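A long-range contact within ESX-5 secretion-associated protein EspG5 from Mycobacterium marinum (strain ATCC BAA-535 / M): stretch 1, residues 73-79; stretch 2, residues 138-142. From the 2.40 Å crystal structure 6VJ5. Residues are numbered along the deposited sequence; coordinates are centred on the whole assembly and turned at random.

Stretch 1, residues 73-79: ARMRVLA
Stretch 2 (138-142) TVDDV

Residues 73-79 form a helical segment that packs across the strand 138-141, the two axes crossing at 100° and approaching to 8.8 Å. Helix phi/psi values stay near -65/-37, whereas Thr-138 to Asp-141 are extended, Asp-140 most fully at -172/165. The backbones are nearest at Arg-74 and Asp-140, whose CA atoms lie 7.1 Å apart, and the two stretches together bury 237 Å².

Ala-73 makes no contact with the strand, but its carbonyl oxygen accepts weak bonds from the amides of Arg-76 and Val-77. Arg-74 dominates the interface. Its CA-to-CB bond points toward the strand, and an m, t, t chain with chi4 at 90° extends across the strand's direction to reach Asp-141. Arg-74 CB lies 3.9 Å from Val-139 CG1, and Arg-74 CD lies 3.9 Å from Asp-140 CA, so the aliphatic part of the arginine packs on the strand. The guanidinium meets Asp-141 edge-on: Arg-74 NE donates to Asp-141 OD2 at 2.9 Å and Arg-74 NH2 to the same Asp-141 OD2 at 3.1 Å, a salt bridge with one shared acceptor. Asp-141 reaches it from a sideways CA-to-CB bond with chi1 at -72° (m), while its OD1 is hydrogen-bonded elsewhere. The Asp-140 CA-to-CB bond (chi1 t) points away from the helix; beyond its backbone packing, Asp-140 OD1 lies 4.5 Å from Arg-74 NE, well out of the guanidinium plane, with no N-H directed at it.

The CA-to-CB bond of Met-75 (m, m, m) points sideways to the strand, yet Met-75 SD comes within 4.4 Å of Val-139 CG2. Arg-76 and Val-77 do not touch the strand. One turn beyond Arg-74, Leu-78 (m, t) again points toward it, with Leu-78 CD1 4.2 Å from Val-139 CG1. Val-139 (chi1 t), buried and directed at the helix, thus offers methyls to three side chains. Ala-79 lies out of reach.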

# COMPACT_ATOMS: atom_id res chain seq x y z
N ALA C 73 -19.30 -1.16 17.18
CA ALA C 73 -19.88 0.17 17.29
C ALA C 73 -18.82 1.20 17.65
O ALA C 73 -18.83 2.32 17.11
CB ALA C 73 -21.00 0.17 18.33
N ARG C 74 -17.89 0.85 18.54
CA ARG C 74 -16.83 1.78 18.91
C ARG C 74 -15.90 2.06 17.74
O ARG C 74 -15.48 3.20 17.53
CB ARG C 74 -16.05 1.23 20.10
CG ARG C 74 -16.93 0.76 21.25
CD ARG C 74 -16.15 0.58 22.54
NE ARG C 74 -17.03 0.29 23.67
CZ ARG C 74 -17.40 -0.93 24.04
NH1 ARG C 74 -16.95 -1.99 23.38
NH2 ARG C 74 -18.22 -1.10 25.07
N MET C 75 -15.56 1.02 16.96
CA MET C 75 -14.69 1.21 15.81
C MET C 75 -15.31 2.14 14.78
O MET C 75 -14.60 2.86 14.08
CB MET C 75 -14.38 -0.13 15.16
CG MET C 75 -13.78 -1.15 16.11
SD MET C 75 -12.16 -0.61 16.68
CE MET C 75 -11.17 -0.97 15.23
N ARG C 76 -16.64 2.13 14.67
CA ARG C 76 -17.31 3.00 13.71
C ARG C 76 -17.22 4.46 14.13
O ARG C 76 -17.26 5.35 13.27
CB ARG C 76 -18.76 2.57 13.55
CG ARG C 76 -18.92 1.16 13.00
CD ARG C 76 -19.13 1.19 11.50
NE ARG C 76 -18.87 -0.11 10.88
CZ ARG C 76 -19.63 -1.19 11.04
NH1 ARG C 76 -20.69 -1.15 11.83
NH2 ARG C 76 -19.30 -2.32 10.43
N VAL C 77 -17.11 4.73 15.43
CA VAL C 77 -16.89 6.09 15.88
C VAL C 77 -15.51 6.57 15.43
O VAL C 77 -15.37 7.63 14.82
CB VAL C 77 -17.06 6.19 17.40
CG1 VAL C 77 -17.10 7.65 17.85
CG2 VAL C 77 -18.32 5.46 17.85
N LEU C 78 -14.48 5.77 15.72
CA LEU C 78 -13.13 6.09 15.27
C LEU C 78 -13.09 6.23 13.75
O LEU C 78 -12.36 7.08 13.20
CB LEU C 78 -12.15 5.02 15.73
CG LEU C 78 -12.16 4.63 17.21
CD1 LEU C 78 -11.41 3.33 17.45
CD2 LEU C 78 -11.56 5.75 18.06
N ALA C 79 -13.89 5.42 13.04
CA ALA C 79 -13.81 5.37 11.59
C ALA C 79 -14.39 6.61 10.93
O ALA C 79 -13.93 7.02 9.85
CB ALA C 79 -14.53 4.12 11.07
N THR C 138 -5.92 0.23 23.03
CA THR C 138 -7.04 -0.08 23.92
C THR C 138 -8.22 0.78 23.50
O THR C 138 -8.10 2.01 23.44
CB THR C 138 -6.68 0.19 25.38
OG1 THR C 138 -5.76 -0.81 25.84
CG2 THR C 138 -7.92 0.17 26.26
N VAL C 139 -9.34 0.14 23.20
CA VAL C 139 -10.55 0.83 22.76
C VAL C 139 -11.63 0.64 23.82
O VAL C 139 -11.76 -0.44 24.40
CB VAL C 139 -11.04 0.30 21.39
CG1 VAL C 139 -12.27 1.06 20.93
CG2 VAL C 139 -9.92 0.40 20.36
N ASP C 140 -12.40 1.70 24.06
CA ASP C 140 -13.42 1.68 25.11
C ASP C 140 -14.24 2.96 24.99
O ASP C 140 -13.84 3.91 24.32
CB ASP C 140 -12.79 1.56 26.50
CG ASP C 140 -13.82 1.31 27.59
OD1 ASP C 140 -14.97 1.77 27.44
OD2 ASP C 140 -13.49 0.65 28.60
N ASP C 141 -15.39 2.95 25.66
CA ASP C 141 -16.21 4.15 25.78
C ASP C 141 -15.60 5.09 26.80
O ASP C 141 -14.92 4.66 27.74
CB ASP C 141 -17.64 3.78 26.18
CG ASP C 141 -18.43 3.13 25.06
OD1 ASP C 141 -18.65 3.78 24.01
OD2 ASP C 141 -18.82 1.96 25.22
N VAL C 142 -15.84 6.38 26.61
CA VAL C 142 -15.26 7.41 27.46
C VAL C 142 -16.34 8.44 27.78
O VAL C 142 -17.09 8.87 26.90
CB VAL C 142 -14.04 8.08 26.79
CG1 VAL C 142 -14.48 8.86 25.56
CG2 VAL C 142 -13.33 9.00 27.77